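Local coordinates for adhesion G-protein coupled receptor G6 (Danio rerio, PDB 6V55), which is an adhesion G-protein-coupled receptor associated with myelination, whose calcium-binding, multidomain extracellular region probably takes part in cell adhesion and the control of signalling, at residues Ala517-Val520 with Ala521-Ala525; Lys543-Glu546 with Leu547-Ala551. One frame throughout, in Å; residues are numbered along the deposited sequence.

Overall arrangement
Following the chain from the N terminus, interaction 1 comes first, over the first turns of helix 517-527, and interaction 2 follows in the last turns of helix 534-550. Both are local i to i+4 contacts in continuous stretches of helix, so neither closes a long loop; they stand in series without nesting or crossing. Their centres lie 11 Å apart because the two successive helices pack together: Leu547 of interaction 2 reaches Val520 and Ala521 of interaction 1, and Leu524 meets the aliphatic part of Lys543. Helix 555-568 touches both. This helical bundle, ahead of the β-strands that carry the GPS motif, is consistent with the helical subdomain of a GAIN domain.

Interaction 1. Residues Ala517-Val520 with Ala521-Ala525; sequences AMDV and AVQLA
Gln523 folds back over the turn to hold the carbonyl of Asp519, four residues earlier, with its backbone N-H and one N-H of its side-chain amide. The backbone N of Gln523 lies 3.2 Å from Asp519 O, as the helix requires, and its side-chain NE2 reaches the same Asp519 O at 3.1 Å. The second bond is the more bent of the two, 140° at the hydrogen. A sharp bend at chi2 (-18°) turns the amide back toward the carbonyl. The Asp519 carboxylate slants across this amide, their planes 40° apart, with OD1 3.7 Å from Gln523 NE2.

Another side of the helix is apolar. Val520 and Leu524 lie side by side, CG1 of Val520 4.0 Å from CD1 of Leu524, alongside a nearly straight backbone bond from Leu524 N to Val520 O (3.0 Å). Next to Met518, Val522 brings CG2 to 4.2 Å from Met518 CE.

Farther out, Val520 and Leu524 rest on helix 534-550, Met518 on helix 555-568, and Gln523 on Tyr476. With two donors from one residue, Asp519 O is well satisfied, and the glutamine amide stays close to the backbone, a polar surface on a helix whose other side is buried.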
loop_
_atom_site.group_PDB
_atom_site.type_symbol
_atom_site.label_atom_id
_atom_site.label_comp_id
_atom_site.label_asym_id
_atom_site.label_seq_id
_atom_site.Cartn_x
_atom_site.Cartn_y
_atom_site.Cartn_z
ATOM N N ALA A 517 -4.445 -33.522 -2.324
ATOM C CA ALA A 517 -4.893 -33.248 -3.696
ATOM C C ALA A 517 -5.755 -31.993 -3.782
ATOM O O ALA A 517 -5.632 -31.216 -4.742
ATOM C CB ALA A 517 -5.687 -34.419 -4.262
ATOM N N MET A 518 -6.630 -31.787 -2.792
ATOM C CA MET A 518 -7.446 -30.578 -2.749
ATOM C C MET A 518 -6.598 -29.332 -2.532
ATOM O O MET A 518 -6.903 -28.280 -3.100
ATOM C CB MET A 518 -8.500 -30.707 -1.649
ATOM C CG MET A 518 -9.754 -29.858 -1.856
ATOM S SD MET A 518 -10.265 -29.807 -3.581
ATOM C CE MET A 518 -11.319 -28.394 -3.665
ATOM N N ASP A 519 -5.506 -29.449 -1.766
ATOM C CA ASP A 519 -4.655 -28.296 -1.494
ATOM C C ASP A 519 -3.799 -27.931 -2.703
ATOM O O ASP A 519 -3.659 -26.741 -3.018
ATOM C CB ASP A 519 -3.776 -28.572 -0.276
ATOM C CG ASP A 519 -3.197 -27.299 0.333
ATOM O OD1 ASP A 519 -3.977 -26.539 0.973
ATOM O OD2 ASP A 519 -1.964 -27.067 0.163
ATOM N N VAL A 520 -3.232 -28.948 -3.377
ATOM C CA VAL A 520 -2.421 -28.756 -4.583
ATOM C C VAL A 520 -3.252 -28.128 -5.703
ATOM O O VAL A 520 -2.825 -27.155 -6.340
ATOM C CB VAL A 520 -1.827 -30.104 -5.028
ATOM C CG1 VAL A 520 -1.235 -30.034 -6.430
ATOM C CG2 VAL A 520 -0.802 -30.555 -4.083
ATOM N N ALA A 521 -4.473 -28.651 -5.923
ATOM C CA ALA A 521 -5.318 -28.191 -7.019
ATOM C C ALA A 521 -5.778 -26.756 -6.818
ATOM O O ALA A 521 -5.836 -25.998 -7.789
ATOM C CB ALA A 521 -6.522 -29.107 -7.170
ATOM N N VAL A 522 -6.050 -26.366 -5.564
ATOM C CA VAL A 522 -6.453 -24.999 -5.234
ATOM C C VAL A 522 -5.306 -24.021 -5.505
ATOM O O VAL A 522 -5.515 -22.968 -6.125
ATOM C CB VAL A 522 -6.946 -24.954 -3.771
ATOM C CG1 VAL A 522 -6.833 -23.612 -3.173
ATOM C CG2 VAL A 522 -8.392 -25.365 -3.684
ATOM N N GLN A 523 -4.067 -24.394 -5.138
ATOM C CA GLN A 523 -2.934 -23.493 -5.354
ATOM C C GLN A 523 -2.602 -23.326 -6.834
ATOM O O GLN A 523 -2.419 -22.192 -7.289
ATOM C CB GLN A 523 -1.692 -23.961 -4.588
ATOM C CG GLN A 523 -1.775 -24.031 -3.040
ATOM C CD GLN A 523 -2.920 -23.230 -2.392
ATOM O OE1 GLN A 523 -3.003 -21.988 -2.478
ATOM N NE2 GLN A 523 -3.808 -23.959 -1.718
ATOM N N LEU A 524 -2.608 -24.430 -7.603
ATOM C CA LEU A 524 -2.373 -24.365 -9.038
ATOM C C LEU A 524 -3.476 -23.598 -9.763
ATOM O O LEU A 524 -3.185 -22.895 -10.736
ATOM C CB LEU A 524 -2.264 -25.774 -9.615
ATOM C CG LEU A 524 -1.173 -26.741 -9.146
ATOM C CD1 LEU A 524 -1.233 -28.038 -9.937
ATOM C CD2 LEU A 524 0.227 -26.140 -9.163
ATOM N N ALA A 525 -4.724 -23.672 -9.274
ATOM C CA ALA A 525 -5.821 -22.888 -9.844
ATOM C C ALA A 525 -5.661 -21.388 -9.604
ATOM O O ALA A 525 -6.177 -20.585 -10.395
ATOM C CB ALA A 525 -7.161 -23.354 -9.267
#

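Interaction 2. Residues Lys543-Glu546 with Leu547-Ala551; sequences KVME and LVNIA
Val544 and Val548 lie one turn apart on the same flank of helix 534-550, Val544 CG1 standing 4.4 Å from Val548 CG2. Both valines place CG1 anti to the backbone N (chi1 163° in Val544 and 167° in Val548), the usual helical choice, which leaves Val548 CG2 beside its own N and only 3.3 Å from Val544 O. The contact is loose, and beside it Val548 N is hydrogen-bonded to Val544 O at 2.8 Å.

On another flank, Met545 and Asn549 meet. The methionine leaves the backbone extended, then bends at both chi2 and chi3, so that its sulfur-bearing end runs across the asparagine side chain. Asn549 leans back over the carbonyl it already uses: its backbone N bonds to Met545 O at 3.1 Å, and its CB lies 3.4 Å from that same Met545 O.

Lys543 and Glu546 form a salt bridge along the helix. Two successive bends carry the lysine chain round, while the glutamate runs extended beyond CG; Lys543 NZ then meets Glu546 OE2 at 2.7 Å on the syn side of the carboxylate. The ammonium also donates to the carbonyls of Thr508 and Ile510, so this buried charge has several partners and is held against the loop that leads into helix 517-527.

Leu547 bonds back through its N to Lys543 O at 2.8 Å, but its side chain heads away, into helix 517-527 near Val520 and Ala521. Val544, Leu547 and Val548 together pack on Val561 of helix 555-568, Met545 lies on helix 573-593, and Lys593 of that helix hydrogen-bonds to the carbonyl O of Val548, so the end of helix 534-550 is wedged among three other helices.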
loop_
_atom_site.group_PDB
_atom_site.type_symbol
_atom_site.label_atom_id
_atom_site.label_comp_id
_atom_site.label_asym_id
_atom_site.label_seq_id
_atom_site.Cartn_x
_atom_site.Cartn_y
_atom_site.Cartn_z
ATOM N N LYS A 543 1.339 -31.827 -13.330
ATOM C CA LYS A 543 0.903 -32.058 -11.948
ATOM C C LYS A 543 -0.607 -32.314 -11.830
ATOM O O LYS A 543 -1.018 -33.158 -11.020
ATOM C CB LYS A 543 1.303 -30.875 -11.067
ATOM C CG LYS A 543 1.141 -31.145 -9.577
ATOM C CD LYS A 543 1.900 -32.398 -9.149
ATOM C CE LYS A 543 3.405 -32.105 -9.105
ATOM N NZ LYS A 543 4.271 -33.306 -8.897
ATOM N N VAL A 544 -1.430 -31.639 -12.652
ATOM C CA VAL A 544 -2.869 -31.913 -12.712
ATOM C C VAL A 544 -3.129 -33.334 -13.210
ATOM O O VAL A 544 -4.009 -34.028 -12.687
ATOM C CB VAL A 544 -3.566 -30.849 -13.588
ATOM C CG1 VAL A 544 -4.965 -31.255 -14.047
ATOM C CG2 VAL A 544 -3.668 -29.581 -12.827
ATOM N N MET A 545 -2.300 -33.828 -14.139
ATOM C CA MET A 545 -2.428 -35.215 -14.589
ATOM C C MET A 545 -2.046 -36.212 -13.495
ATOM O O MET A 545 -2.701 -37.253 -13.350
ATOM C CB MET A 545 -1.574 -35.451 -15.829
ATOM C CG MET A 545 -1.650 -36.873 -16.404
ATOM S SD MET A 545 -3.341 -37.387 -16.817
ATOM C CE MET A 545 -3.180 -36.997 -18.532
ATOM N N GLU A 546 -1.018 -35.897 -12.697
ATOM C CA GLU A 546 -0.665 -36.762 -11.576
ATOM C C GLU A 546 -1.757 -36.753 -10.517
ATOM O O GLU A 546 -2.114 -37.806 -9.964
ATOM C CB GLU A 546 0.662 -36.314 -10.967
ATOM C CG GLU A 546 1.841 -36.301 -11.931
ATOM C CD GLU A 546 3.098 -35.681 -11.306
ATOM O OE1 GLU A 546 4.105 -35.492 -12.036
ATOM O OE2 GLU A 546 3.074 -35.381 -10.082
ATOM N N LEU A 547 -2.339 -35.574 -10.296
ATOM C CA LEU A 547 -3.411 -35.396 -9.339
ATOM C C LEU A 547 -4.657 -36.157 -9.749
ATOM O O LEU A 547 -5.292 -36.787 -8.905
ATOM C CB LEU A 547 -3.725 -33.911 -9.214
ATOM C CG LEU A 547 -4.686 -33.454 -8.131
ATOM C CD1 LEU A 547 -4.098 -32.239 -7.499
ATOM C CD2 LEU A 547 -6.055 -33.136 -8.677
ATOM N N VAL A 548 -5.034 -36.096 -11.026
ATOM C CA VAL A 548 -6.274 -36.741 -11.452
ATOM C C VAL A 548 -6.094 -38.259 -11.445
ATOM O O VAL A 548 -7.016 -39.002 -11.094
ATOM C CB VAL A 548 -6.702 -36.165 -12.820
ATOM C CG1 VAL A 548 -7.803 -36.978 -13.493
ATOM C CG2 VAL A 548 -7.202 -34.754 -12.645
ATOM N N ASN A 549 -4.863 -38.728 -11.653
ATOM C CA ASN A 549 -4.584 -40.157 -11.653
ATOM C C ASN A 549 -4.607 -40.769 -10.262
ATOM O O ASN A 549 -5.221 -41.823 -10.064
ATOM C CB ASN A 549 -3.244 -40.408 -12.308
ATOM C CG ASN A 549 -3.400 -40.716 -13.751
ATOM O OD1 ASN A 549 -4.184 -41.604 -14.111
ATOM N ND2 ASN A 549 -2.720 -39.958 -14.607
ATOM N N ILE A 550 -3.966 -40.140 -9.280
ATOM C CA ILE A 550 -3.889 -40.812 -7.990
ATOM C C ILE A 550 -5.112 -40.563 -7.104
ATOM O O ILE A 550 -5.397 -41.393 -6.230
ATOM C CB ILE A 550 -2.566 -40.467 -7.273
ATOM C CG1 ILE A 550 -2.121 -41.640 -6.388
ATOM C CG2 ILE A 550 -2.667 -39.191 -6.470
ATOM C CD1 ILE A 550 -0.630 -41.650 -6.068
ATOM N N ALA A 551 -5.893 -39.511 -7.350
ATOM C CA ALA A 551 -6.917 -39.130 -6.391
ATOM C C ALA A 551 -8.282 -39.670 -6.791
ATOM O O ALA A 551 -8.550 -39.953 -7.956
ATOM C CB ALA A 551 -6.987 -37.611 -6.231
#